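Local coordinates for major pilin protein fimA (Silicibacter pomeroyi, PDB 2IMH) that is of unknown function despite its pilin name and belongs to the DUF1028 family, with two beta sheets packed face to face between helices, at residues T4-A9 against M41-G46; W31-D36 against S165-V170; T51-E56 against R84-M89; E55-H60 against D69-V74. One frame throughout, in Å; residues are numbered along the deposited sequence.

Contact 1 (T4-A9 against M41-G46); sequences TFSILA and MSASQG
Ser6 and Gln45 both adopt the crowded first torsion, with Ser6 OG (chi1 65°) and Gln45 CG (chi1 56°) lying between the backbone N and the carbonyl carbon; Gln45 then runs extended toward the opposite strand. This is sheet-on-sheet packing at the centre of an alpha-beta-beta-alpha sandwich. Strands 4-9 and 41-45 belong to different sheets, their axes 7.5 Å apart at closest approach and antiparallel at 167°. The one direct hydrogen bond between the two segments goes from Ser6 OG to Gln45 OE1 (2.7 Å), in the amide plane and on a lone pair. The amide is held at both ends, because Gln45 NE2 donates to Gln85 OE1 in the neighbouring strand. Beside it, Thr4 CG2 lies 3.9 Å from Gln45 CD as the two side chains slide past each other. An alanine at Gln45 would remove the amide, carbonyl and NH2 together, and would probably leave the buried Ser6 hydroxyl without its strong acceptor and the Thr4 methyl less well packed. Further along the interface the chemistry turns apolar: Leu8 CD2 meets Ala43 CB and Met41 CB, each at 4.0 Å. At the Thr4 end a water bridges the two segments, donating to Thr4 OG1, which also bonds to Ser2 O, and accepting from Gly46 N at 2.8 Å.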
loop_
_atom_site.group_PDB
_atom_site.type_symbol
_atom_site.label_atom_id
_atom_site.label_comp_id
_atom_site.label_asym_id
_atom_site.label_seq_id
_atom_site.Cartn_x
_atom_site.Cartn_y
_atom_site.Cartn_z
ATOM N N THR A 4 -7.720 8.813 7.329
ATOM C CA THR A 4 -7.100 7.982 6.281
ATOM C C THR A 4 -5.618 8.254 6.171
ATOM O O THR A 4 -5.204 9.411 6.060
ATOM C CB THR A 4 -7.691 8.299 4.886
ATOM O OG1 THR A 4 -9.107 8.084 4.898
ATOM C CG2 THR A 4 -7.040 7.426 3.791
ATOM N N PHE A 5 -4.803 7.201 6.183
ATOM C CA PHE A 5 -3.388 7.371 5.846
ATOM C C PHE A 5 -2.887 6.159 5.094
ATOM O O PHE A 5 -3.376 5.046 5.316
ATOM C CB PHE A 5 -2.496 7.699 7.062
ATOM C CG PHE A 5 -2.765 6.860 8.279
ATOM C CD1 PHE A 5 -2.304 5.534 8.366
ATOM C CD2 PHE A 5 -3.441 7.407 9.372
ATOM C CE1 PHE A 5 -2.524 4.778 9.522
ATOM C CE2 PHE A 5 -3.682 6.664 10.515
ATOM C CZ PHE A 5 -3.220 5.334 10.594
ATOM N N SER A 6 -1.972 6.394 4.161
ATOM C CA SER A 6 -1.390 5.306 3.356
ATOM C C SER A 6 0.079 5.560 3.057
ATOM O O SER A 6 0.541 6.705 3.032
ATOM C CB SER A 6 -2.164 5.110 2.055
ATOM O OG SER A 6 -2.057 6.234 1.194
ATOM N N ILE A 7 0.818 4.483 2.847
ATOM C CA ILE A 7 2.227 4.614 2.529
ATOM C C ILE A 7 2.514 3.676 1.374
ATOM O O ILE A 7 2.004 2.565 1.364
ATOM C CB ILE A 7 3.136 4.289 3.737
ATOM C CG1 ILE A 7 4.603 4.550 3.390
ATOM C CG2 ILE A 7 2.876 2.874 4.304
ATOM C CD1 ILE A 7 5.456 4.795 4.593
ATOM N N LEU A 8 3.245 4.175 0.381
ATOM C CA LEU A 8 3.767 3.352 -0.729
ATOM C C LEU A 8 5.278 3.328 -0.610
ATOM O O LEU A 8 5.892 4.347 -0.292
ATOM C CB LEU A 8 3.376 3.925 -2.087
ATOM C CG LEU A 8 1.890 4.245 -2.302
ATOM C CD1 LEU A 8 1.655 4.953 -3.647
ATOM C CD2 LEU A 8 1.056 2.977 -2.167
ATOM N N ALA A 9 5.890 2.184 -0.902
ATOM C CA ALA A 9 7.346 2.114 -0.817
ATOM C C ALA A 9 7.921 1.066 -1.745
ATOM O O ALA A 9 7.239 0.116 -2.113
ATOM C CB ALA A 9 7.787 1.815 0.624
HETATM N N MSE A 41 3.222 1.437 -7.792
HETATM C CA MSE A 41 2.156 1.358 -6.786
HETATM C C MSE A 41 1.285 2.601 -6.844
HETATM O O MSE A 41 1.758 3.685 -7.210
HETATM C CB MSE A 41 2.763 1.287 -5.377
HETATM C CG MSE A 41 3.555 0.028 -5.060
HETATM SE SE MSE A 41 2.466 -1.603 -4.905
HETATM C CE MSE A 41 1.168 -0.971 -3.551
ATOM N N SER A 42 0.028 2.459 -6.425
ATOM C CA SER A 42 -0.824 3.636 -6.276
ATOM C C SER A 42 -1.698 3.545 -5.028
ATOM O O SER A 42 -2.042 2.452 -4.578
ATOM C CB SER A 42 -1.701 3.843 -7.512
ATOM O OG SER A 42 -2.608 2.779 -7.695
ATOM N N ALA A 43 -2.038 4.714 -4.482
ATOM C CA ALA A 43 -2.950 4.804 -3.340
ATOM C C ALA A 43 -3.983 5.829 -3.750
ATOM O O ALA A 43 -3.640 6.999 -3.905
ATOM C CB ALA A 43 -2.190 5.278 -2.077
ATOM N N SER A 44 -5.225 5.394 -3.954
ATOM C CA SER A 44 -6.272 6.316 -4.402
ATOM C C SER A 44 -7.301 6.430 -3.284
ATOM O O SER A 44 -7.897 5.431 -2.882
ATOM C CB SER A 44 -6.895 5.813 -5.706
ATOM O OG SER A 44 -7.970 6.653 -6.139
ATOM N N GLN A 45 -7.498 7.648 -2.776
ATOM C CA GLN A 45 -8.258 7.824 -1.533
ATOM C C GLN A 45 -8.939 9.192 -1.532
ATOM O O GLN A 45 -9.145 9.791 -2.605
ATOM C CB GLN A 45 -7.323 7.654 -0.318
ATOM C CG GLN A 45 -6.119 8.584 -0.330
ATOM C CD GLN A 45 -4.947 8.071 0.510
ATOM O OE1 GLN A 45 -4.597 6.892 0.436
ATOM N NE2 GLN A 45 -4.328 8.964 1.299
ATOM N N GLY A 46 -9.271 9.676 -0.338
ATOM C CA GLY A 46 -9.904 10.999 -0.195
ATOM C C GLY A 46 -11.395 10.915 0.074
ATOM O O GLY A 46 -11.941 9.828 0.325
HETATM O O HOH W 1 -9.836 8.435 2.098
#

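Contact 2 (W31-D36 against S165-V170); sequences WVLRGD and SAAMLV
This is an apolar, partly buried packing contact between the two sheets of the sandwich, where strand 33-36, outermost in the four-stranded sheet, lies over strand 165-170 of the six-stranded one. The strand axes come within 7.7 Å and run nearly parallel, 4° apart. No hydrogen bond crosses; in its own sheet the 31-36 segment is held through the backbones of Val32 and Arg34, bonded to Ser44 and Ser42. Two leucines carry the interface, and their first torsions differ. Leu33 sets CG anti to the carbonyl carbon (chi1 -68°), which brings CD1 down onto the backbone of the other strand, 3.8 Å from Ala167 O and 4.2 Å from Ala167 CB. Leu169 sets CG anti to the backbone N (chi1 175°) and reaches in the reverse direction, so that its CD2 rests 3.8 Å from Arg34 C and equally close to Gly35 N. The methyl therefore packs on a peptide group rather than on a side chain. A CB on Gly35 would point toward this strand and come within 3.7 Å of Leu169 CD2, in contact but without a clash. Arg34 points away from strand 165-170, to the helix-covered face of its sheet, where it packs against Leu58 and Glu55 of helix 51-62. Its guanidinium folds back end-on to grip a single acceptor: Arg34 NH1 and Arg34 NH2 both donate to Trp31 O, at 2.9 and 3.1 Å, with Trp31 O close to the guanidinium plane but both nitrogens above the carbonyl plane, off its lone pairs.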
loop_
_atom_site.group_PDB
_atom_site.type_symbol
_atom_site.label_atom_id
_atom_site.label_comp_id
_atom_site.label_asym_id
_atom_site.label_seq_id
_atom_site.Cartn_x
_atom_site.Cartn_y
_atom_site.Cartn_z
ATOM N N TRP A 31 -10.428 -0.223 -1.494
ATOM C CA TRP A 31 -10.586 1.123 -2.042
ATOM C C TRP A 31 -9.271 1.670 -2.553
ATOM O O TRP A 31 -9.200 2.240 -3.652
ATOM C CB TRP A 31 -11.163 2.081 -0.995
ATOM C CG TRP A 31 -12.654 1.892 -0.774
ATOM C CD1 TRP A 31 -13.262 1.369 0.334
ATOM C CD2 TRP A 31 -13.702 2.237 -1.685
ATOM N NE1 TRP A 31 -14.644 1.362 0.161
ATOM C CE2 TRP A 31 -14.930 1.885 -1.071
ATOM C CE3 TRP A 31 -13.726 2.824 -2.962
ATOM C CZ2 TRP A 31 -16.180 2.089 -1.697
ATOM C CZ3 TRP A 31 -14.970 3.017 -3.593
ATOM C CH2 TRP A 31 -16.177 2.650 -2.958
ATOM N N VAL A 32 -8.223 1.497 -1.749
ATOM C CA VAL A 32 -7.061 2.381 -1.838
ATOM C C VAL A 32 -5.854 1.807 -2.569
ATOM O O VAL A 32 -5.238 2.500 -3.393
ATOM C CB VAL A 32 -6.617 2.845 -0.442
ATOM C CG1 VAL A 32 -5.326 3.629 -0.540
ATOM C CG2 VAL A 32 -7.708 3.706 0.193
ATOM N N LEU A 33 -5.525 0.546 -2.286
ATOM C CA LEU A 33 -4.198 0.062 -2.659
ATOM C C LEU A 33 -4.225 -0.761 -3.925
ATOM O O LEU A 33 -4.972 -1.725 -4.006
ATOM C CB LEU A 33 -3.586 -0.766 -1.526
ATOM C CG LEU A 33 -3.193 -0.047 -0.230
ATOM C CD1 LEU A 33 -2.793 -1.101 0.824
ATOM C CD2 LEU A 33 -2.059 0.984 -0.445
ATOM N N ARG A 34 -3.391 -0.365 -4.894
ATOM C CA ARG A 34 -3.192 -1.115 -6.144
ATOM C C ARG A 34 -1.718 -1.124 -6.534
ATOM O O ARG A 34 -0.961 -0.243 -6.134
ATOM C CB ARG A 34 -4.016 -0.518 -7.285
ATOM C CG ARG A 34 -5.504 -0.684 -7.125
ATOM C CD ARG A 34 -6.274 0.246 -8.040
ATOM N NE ARG A 34 -7.672 0.205 -7.628
ATOM C CZ ARG A 34 -8.185 0.922 -6.630
ATOM N NH1 ARG A 34 -7.435 1.821 -5.974
ATOM N NH2 ARG A 34 -9.477 0.765 -6.326
ATOM N N GLY A 35 -1.331 -2.098 -7.354
ATOM C CA GLY A 35 0.054 -2.210 -7.762
ATOM C C GLY A 35 0.258 -3.202 -8.880
ATOM O O GLY A 35 -0.588 -4.063 -9.124
ATOM N N ASP A 36 1.370 -3.042 -9.586
ATOM C CA ASP A 36 1.719 -3.963 -10.668
ATOM C C ASP A 36 3.221 -3.888 -10.876
ATOM O O ASP A 36 3.800 -2.793 -10.970
ATOM C CB ASP A 36 0.976 -3.587 -11.957
ATOM C CG ASP A 36 1.005 -4.694 -13.004
ATOM O OD1 ASP A 36 2.047 -5.372 -13.160
ATOM O OD2 ASP A 36 -0.036 -4.876 -13.688
ATOM N N SER A 165 -10.426 -0.307 9.478
ATOM C CA SER A 165 -9.825 -1.245 8.498
ATOM C C SER A 165 -8.355 -0.946 8.232
ATOM O O SER A 165 -7.889 0.191 8.394
ATOM C CB SER A 165 -10.630 -1.269 7.198
ATOM O OG SER A 165 -10.525 -0.035 6.475
ATOM N N ALA A 166 -7.621 -1.971 7.829
ATOM C CA ALA A 166 -6.204 -1.831 7.513
ATOM C C ALA A 166 -5.873 -2.850 6.438
ATOM O O ALA A 166 -6.554 -3.878 6.315
ATOM C CB ALA A 166 -5.337 -2.081 8.760
ATOM N N ALA A 167 -4.842 -2.560 5.644
ATOM C CA ALA A 167 -4.407 -3.487 4.611
ATOM C C ALA A 167 -2.949 -3.294 4.235
ATOM O O ALA A 167 -2.358 -2.228 4.474
ATOM C CB ALA A 167 -5.263 -3.337 3.374
HETATM N N MSE A 168 -2.412 -4.326 3.590
HETATM C CA MSE A 168 -1.071 -4.278 3.028
HETATM C C MSE A 168 -1.095 -4.996 1.694
HETATM O O MSE A 168 -1.890 -5.923 1.488
HETATM C CB MSE A 168 -0.054 -4.956 3.954
HETATM C CG MSE A 168 1.406 -4.691 3.588
HETATM SE SE MSE A 168 2.637 -5.102 5.059
HETATM C CE MSE A 168 1.931 -3.779 6.294
ATOM N N LEU A 169 -0.228 -4.551 0.791
ATOM C CA LEU A 169 -0.103 -5.184 -0.504
ATOM C C LEU A 169 1.377 -5.162 -0.842
ATOM O O LEU A 169 1.977 -4.076 -0.875
ATOM C CB LEU A 169 -0.901 -4.408 -1.556
ATOM C CG LEU A 169 -0.747 -4.919 -2.993
ATOM C CD1 LEU A 169 -1.362 -6.322 -3.080
ATOM C CD2 LEU A 169 -1.372 -3.975 -4.034
ATOM N N VAL A 170 1.957 -6.332 -1.097
ATOM C CA VAL A 170 3.378 -6.407 -1.458
ATOM C C VAL A 170 3.568 -7.344 -2.636
ATOM O O VAL A 170 3.026 -8.456 -2.653
ATOM C CB VAL A 170 4.271 -6.845 -0.272
ATOM C CG1 VAL A 170 5.756 -7.022 -0.727
ATOM C CG2 VAL A 170 4.165 -5.828 0.889
#

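Contact 3 (T51-E56 against R84-M89); sequences TFWGEE and RQLAAM
The six-membered ring of Trp53 lies against the aliphatic part of Arg84, whose chain crosses the ring at about a right angle. Arg84 CD sits over the face in a CH-pi contact, 3.6 Å from the ring centroid and 10° off the normal, and Arg84 CG comes to 3.5 Å from Trp53 CH2. The charged end contributes little: Arg84 CZ is 5.5 Å from the same centroid, at most a weak cation-pi attraction, and the guanidinium is turned 77° to the ring, with Trp53 CZ2 near its plane at the edge. Two further contacts meet the indole obliquely, with Leu86 CB 3.7 Å from Trp53 CE3 and Gln85 N 3.7 Å from Trp53 CZ3. Leu86 CD1 continues past the ring toward the helix backbone, 4.4 Å from Gly54 N. Together these atoms seat the first turn of helix 51-62 on the outer face of the four-stranded sheet, on the side turned away from the other sheet. That helix and helix 67-76 form the connection between the adjacent antiparallel strands 40-45 and 85-90, and Val74 and Thr75 of the second helix also touch the indole. The Arg84 chain reaches over the ring with its first torsion nearly eclipsed (chi1 14°) and the following bonds extended. Its far end is fixed from outside: Arg84 NE makes a salt bridge to Asp78 OD2, and Arg84 NH1 donates to Ala48 O. On the helix side, Ser42 OG of strand 40-45 donates to Gly54 O, and Trp53 N bonds to Ser50 OG.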
loop_
_atom_site.group_PDB
_atom_site.type_symbol
_atom_site.label_atom_id
_atom_site.label_comp_id
_atom_site.label_asym_id
_atom_site.label_seq_id
_atom_site.Cartn_x
_atom_site.Cartn_y
_atom_site.Cartn_z
ATOM N N THR A 51 -11.856 4.782 -7.857
ATOM C CA THR A 51 -11.164 3.539 -8.229
ATOM C C THR A 51 -10.442 3.714 -9.573
ATOM O O THR A 51 -9.342 3.196 -9.782
ATOM C CB THR A 51 -12.135 2.356 -8.319
ATOM O OG1 THR A 51 -13.189 2.676 -9.232
ATOM C CG2 THR A 51 -12.730 2.058 -6.941
ATOM N N PHE A 52 -11.040 4.486 -10.476
ATOM C CA PHE A 52 -10.420 4.758 -11.773
ATOM C C PHE A 52 -9.039 5.375 -11.652
ATOM O O PHE A 52 -8.099 4.950 -12.340
ATOM C CB PHE A 52 -11.355 5.618 -12.608
ATOM C CG PHE A 52 -12.734 5.030 -12.691
ATOM C CD1 PHE A 52 -12.980 3.948 -13.528
ATOM C CD2 PHE A 52 -13.752 5.492 -11.854
ATOM C CE1 PHE A 52 -14.253 3.364 -13.588
ATOM C CE2 PHE A 52 -15.026 4.903 -11.893
ATOM C CZ PHE A 52 -15.275 3.849 -12.765
ATOM N N TRP A 53 -8.913 6.376 -10.787
ATOM C CA TRP A 53 -7.634 7.043 -10.611
ATOM C C TRP A 53 -6.558 6.027 -10.271
ATOM O O TRP A 53 -5.444 6.105 -10.780
ATOM C CB TRP A 53 -7.746 8.020 -9.465
ATOM C CG TRP A 53 -8.298 9.370 -9.851
ATOM C CD1 TRP A 53 -8.997 9.697 -10.976
ATOM C CD2 TRP A 53 -8.238 10.542 -9.052
ATOM N NE1 TRP A 53 -9.340 11.040 -10.947
ATOM C CE2 TRP A 53 -8.888 11.576 -9.769
ATOM C CE3 TRP A 53 -7.680 10.832 -7.797
ATOM C CZ2 TRP A 53 -9.000 12.880 -9.266
ATOM C CZ3 TRP A 53 -7.781 12.134 -7.302
ATOM C CH2 TRP A 53 -8.434 13.144 -8.050
ATOM N N GLY A 54 -6.897 5.088 -9.388
ATOM C CA GLY A 54 -5.893 4.125 -8.891
ATOM C C GLY A 54 -5.377 3.224 -9.998
ATOM O O GLY A 54 -4.196 2.881 -10.032
ATOM N N GLU A 55 -6.275 2.808 -10.877
ATOM C CA GLU A 55 -5.908 1.942 -11.997
ATOM C C GLU A 55 -5.219 2.739 -13.107
ATOM O O GLU A 55 -4.181 2.340 -13.628
ATOM C CB GLU A 55 -7.164 1.258 -12.562
ATOM C CG GLU A 55 -7.867 0.325 -11.576
ATOM C CD GLU A 55 -9.130 -0.340 -12.148
ATOM O OE1 GLU A 55 -9.615 0.086 -13.223
ATOM O OE2 GLU A 55 -9.632 -1.297 -11.509
ATOM N N GLU A 56 -5.818 3.865 -13.494
ATOM C CA GLU A 56 -5.300 4.643 -14.608
ATOM C C GLU A 56 -3.902 5.193 -14.369
ATOM O O GLU A 56 -3.069 5.205 -15.289
ATOM C CB GLU A 56 -6.289 5.755 -14.976
ATOM C CG GLU A 56 -7.546 5.143 -15.556
ATOM C CD GLU A 56 -8.599 6.166 -15.955
ATOM O OE1 GLU A 56 -8.263 7.367 -16.048
ATOM O OE2 GLU A 56 -9.759 5.744 -16.188
ATOM N N ARG A 84 -10.814 14.352 -3.940
ATOM C CA ARG A 84 -10.051 13.098 -3.832
ATOM C C ARG A 84 -8.551 13.335 -3.776
ATOM O O ARG A 84 -8.089 14.481 -3.863
ATOM C CB ARG A 84 -10.454 12.070 -4.909
ATOM C CG ARG A 84 -11.304 12.626 -6.071
ATOM C CD ARG A 84 -11.633 11.554 -7.103
ATOM N NE ARG A 84 -12.518 12.075 -8.152
ATOM C CZ ARG A 84 -13.830 12.263 -7.997
ATOM N NH1 ARG A 84 -14.429 11.957 -6.843
ATOM N NH2 ARG A 84 -14.542 12.749 -8.998
ATOM N N GLN A 85 -7.801 12.248 -3.604
ATOM C CA GLN A 85 -6.394 12.326 -3.272
ATOM C C GLN A 85 -5.723 11.100 -3.903
ATOM O O GLN A 85 -6.292 10.013 -3.877
ATOM C CB GLN A 85 -6.224 12.294 -1.752
ATOM C CG GLN A 85 -4.781 12.355 -1.281
ATOM C CD GLN A 85 -4.659 12.474 0.228
ATOM O OE1 GLN A 85 -5.309 11.750 0.981
ATOM N NE2 GLN A 85 -3.798 13.388 0.676
ATOM N N LEU A 86 -4.548 11.297 -4.486
ATOM C CA LEU A 86 -3.881 10.241 -5.243
ATOM C C LEU A 86 -2.377 10.280 -5.032
ATOM O O LEU A 86 -1.763 11.349 -5.033
ATOM C CB LEU A 86 -4.179 10.407 -6.747
ATOM C CG LEU A 86 -3.591 9.330 -7.681
ATOM C CD1 LEU A 86 -4.201 7.960 -7.358
ATOM C CD2 LEU A 86 -3.808 9.688 -9.156
ATOM N N ALA A 87 -1.785 9.107 -4.847
ATOM C CA ALA A 87 -0.341 9.017 -4.718
ATOM C C ALA A 87 0.105 7.866 -5.595
ATOM O O ALA A 87 -0.612 6.865 -5.750
ATOM C CB ALA A 87 0.053 8.754 -3.284
ATOM N N ALA A 88 1.268 8.009 -6.204
ATOM C CA ALA A 88 1.754 6.968 -7.108
ATOM C C ALA A 88 3.252 6.913 -7.026
ATOM O O ALA A 88 3.905 7.948 -6.875
ATOM C CB ALA A 88 1.340 7.257 -8.548
HETATM N N MSE A 89 3.805 5.714 -7.179
HETATM C CA MSE A 89 5.242 5.542 -7.079
HETATM C C MSE A 89 5.687 4.597 -8.183
HETATM O O MSE A 89 5.008 3.611 -8.443
HETATM C CB MSE A 89 5.608 4.937 -5.705
HETATM C CG MSE A 89 7.094 4.725 -5.511
HETATM SE SE MSE A 89 7.450 3.337 -4.172
HETATM C CE MSE A 89 6.889 1.777 -5.207
#

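Contact 4 (E55-H60 against D69-V74); sequences EEVLQH and DAVNHV
Asp69 O is gripped once, by His73 N at 2.8 Å in the regular helical bond; His73 ND1 also approaches it, to 3.0 Å, but at too poor an angle for a hydrogen bond. Between helices 55-60 and 69-74, the arms of an alpha hairpin crossing at 134°, no hydrogen bond forms. The small Ala70 allows the backbones close together where His60 CB meets Ala70 CB at 3.7 Å. His73 CB lies over one face of the His60 ring, 4.2 Å from its centroid, and the two imidazoles are oblique to each other with planes 49° apart. On the inner side, Val74 CG2 packs 3.6 Å from His60 CD2, while Val57 CG2 touches Ala70 CB at 3.8 Å and, with Val71, faces Ala88 of strand 85-90. An alanine at His60 would remove the imidazole and would probably leave Val74 CG2 and His73 CB less well covered. In the His73 conformer described, His60 ND1 and His73 ND1 stand 3.6 Å apart, so protonating both rings would probably be disfavoured by charge repulsion.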
loop_
_atom_site.group_PDB
_atom_site.type_symbol
_atom_site.label_atom_id
_atom_site.label_comp_id
_atom_site.label_asym_id
_atom_site.label_seq_id
_atom_site.Cartn_x
_atom_site.Cartn_y
_atom_site.Cartn_z
ATOM N N GLU A 55 -6.275 2.808 -10.877
ATOM C CA GLU A 55 -5.908 1.942 -11.997
ATOM C C GLU A 55 -5.219 2.739 -13.107
ATOM O O GLU A 55 -4.181 2.340 -13.628
ATOM C CB GLU A 55 -7.164 1.258 -12.562
ATOM C CG GLU A 55 -7.867 0.325 -11.576
ATOM C CD GLU A 55 -9.130 -0.340 -12.148
ATOM O OE1 GLU A 55 -9.615 0.086 -13.223
ATOM O OE2 GLU A 55 -9.632 -1.297 -11.509
ATOM N N GLU A 56 -5.818 3.865 -13.494
ATOM C CA GLU A 56 -5.300 4.643 -14.608
ATOM C C GLU A 56 -3.902 5.193 -14.369
ATOM O O GLU A 56 -3.069 5.205 -15.289
ATOM C CB GLU A 56 -6.289 5.755 -14.976
ATOM C CG GLU A 56 -7.546 5.143 -15.556
ATOM C CD GLU A 56 -8.599 6.166 -15.955
ATOM O OE1 GLU A 56 -8.263 7.367 -16.048
ATOM O OE2 GLU A 56 -9.759 5.744 -16.188
ATOM N N VAL A 57 -3.617 5.641 -13.153
ATOM C CA VAL A 57 -2.267 6.173 -12.873
ATOM C C VAL A 57 -1.180 5.120 -13.099
ATOM O O VAL A 57 -0.086 5.456 -13.564
ATOM C CB VAL A 57 -2.178 6.832 -11.469
ATOM C CG1 VAL A 57 -2.033 5.803 -10.366
ATOM C CG2 VAL A 57 -1.063 7.858 -11.408
ATOM N N LEU A 58 -1.490 3.857 -12.796
ATOM C CA LEU A 58 -0.542 2.758 -13.062
ATOM C C LEU A 58 -0.294 2.592 -14.575
ATOM O O LEU A 58 0.839 2.378 -15.019
ATOM C CB LEU A 58 -1.046 1.452 -12.456
ATOM C CG LEU A 58 -1.079 1.419 -10.921
ATOM C CD1 LEU A 58 -1.660 0.098 -10.430
ATOM C CD2 LEU A 58 0.303 1.641 -10.290
ATOM N N GLN A 59 -1.351 2.713 -15.370
ATOM C CA GLN A 59 -1.187 2.665 -16.822
ATOM C C GLN A 59 -0.278 3.780 -17.333
ATOM O O GLN A 59 0.567 3.543 -18.197
ATOM C CB GLN A 59 -2.546 2.703 -17.523
ATOM C CG GLN A 59 -2.432 2.428 -19.025
ATOM C CD GLN A 59 -1.798 1.082 -19.339
ATOM O OE1 GLN A 59 -2.147 0.051 -18.745
ATOM N NE2 GLN A 59 -0.874 1.077 -20.292
ATOM N N HIS A 60 -0.419 4.991 -16.789
ATOM C CA HIS A 60 0.466 6.073 -17.218
ATOM C C HIS A 60 1.927 5.782 -16.886
ATOM O O HIS A 60 2.811 6.120 -17.663
ATOM C CB HIS A 60 0.035 7.419 -16.653
ATOM C CG HIS A 60 -1.231 7.936 -17.260
ATOM N ND1 HIS A 60 -1.249 8.668 -18.429
ATOM C CD2 HIS A 60 -2.523 7.800 -16.883
ATOM C CE1 HIS A 60 -2.499 8.979 -18.731
ATOM N NE2 HIS A 60 -3.292 8.467 -17.807
ATOM N N ASP A 69 3.808 13.589 -13.545
ATOM C CA ASP A 69 2.989 13.709 -14.754
ATOM C C ASP A 69 1.833 12.716 -14.820
ATOM O O ASP A 69 0.727 13.072 -15.230
ATOM C CB ASP A 69 3.871 13.582 -15.989
ATOM C CG ASP A 69 4.866 14.718 -16.095
ATOM O OD1 ASP A 69 4.535 15.857 -15.663
ATOM O OD2 ASP A 69 5.973 14.474 -16.593
ATOM N N ALA A 70 2.085 11.474 -14.424
ATOM C CA ALA A 70 1.033 10.463 -14.336
ATOM C C ALA A 70 -0.110 10.939 -13.414
ATOM O O ALA A 70 -1.287 10.882 -13.778
ATOM C CB ALA A 70 1.627 9.158 -13.824
ATOM N N VAL A 71 0.241 11.415 -12.226
ATOM C CA VAL A 71 -0.760 11.894 -11.280
ATOM C C VAL A 71 -1.479 13.119 -11.864
ATOM O O VAL A 71 -2.707 13.208 -11.812
ATOM C CB VAL A 71 -0.136 12.198 -9.898
ATOM C CG1 VAL A 71 -1.139 12.880 -8.996
ATOM C CG2 VAL A 71 0.363 10.889 -9.253
ATOM N N ASN A 72 -0.713 14.047 -12.437
ATOM C CA ASN A 72 -1.329 15.249 -13.002
ATOM C C ASN A 72 -2.265 14.936 -14.176
ATOM O O ASN A 72 -3.347 15.525 -14.257
ATOM C CB ASN A 72 -0.266 16.309 -13.345
ATOM C CG ASN A 72 0.388 16.920 -12.102
ATOM O OD1 ASN A 72 -0.059 16.711 -10.970
ATOM N ND2 ASN A 72 1.466 17.679 -12.310
ATOM N N HIS A 73 -1.879 14.008 -15.057
ATOM C CA HIS A 73 -2.707 13.579 -16.203
ATOM C C HIS A 73 -4.048 13.020 -15.752
ATOM O O HIS A 73 -5.101 13.294 -16.339
ATOM C CB HIS A 73 -2.020 12.462 -17.005
ATOM C CG HIS A 73 -0.744 12.865 -17.680
ATOM N ND1 HIS A 73 0.252 11.956 -17.975
ATOM C CD2 HIS A 73 -0.302 14.066 -18.120
ATOM C CE1 HIS A 73 1.251 12.582 -18.570
ATOM N NE2 HIS A 73 0.941 13.862 -18.671
ATOM N N VAL A 74 -3.992 12.178 -14.731
ATOM C CA VAL A 74 -5.183 11.526 -14.235
ATOM C C VAL A 74 -6.109 12.523 -13.539
ATOM O O VAL A 74 -7.309 12.535 -13.799
ATOM C CB VAL A 74 -4.803 10.368 -13.294
ATOM C CG1 VAL A 74 -6.004 9.875 -12.524
ATOM C CG2 VAL A 74 -4.180 9.270 -14.106
#

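How the contacts relate
Contacts 1 and 2 both join the two sheets through the middle of the sandwich. Contact 1 is fully buried and mixes polar and apolar pairs, while contact 2, at an outermost strand, is apolar and smaller, with 177 against 340 Å² buried. Strands 33-36 and 40-45 tie the two together as neighbours in one sheet. Contacts 3 and 4 lie on that sheet's outer face and share helix 51-62. Contact 3 seats this helix on strand 85-90; contact 4, its centre about 17 Å from the centre of the chain, joins it to helix 67-76 with histidines toward the surface. Trp53 CD1 meets Val74 CG1 at 3.4 Å, linking the last two contacts.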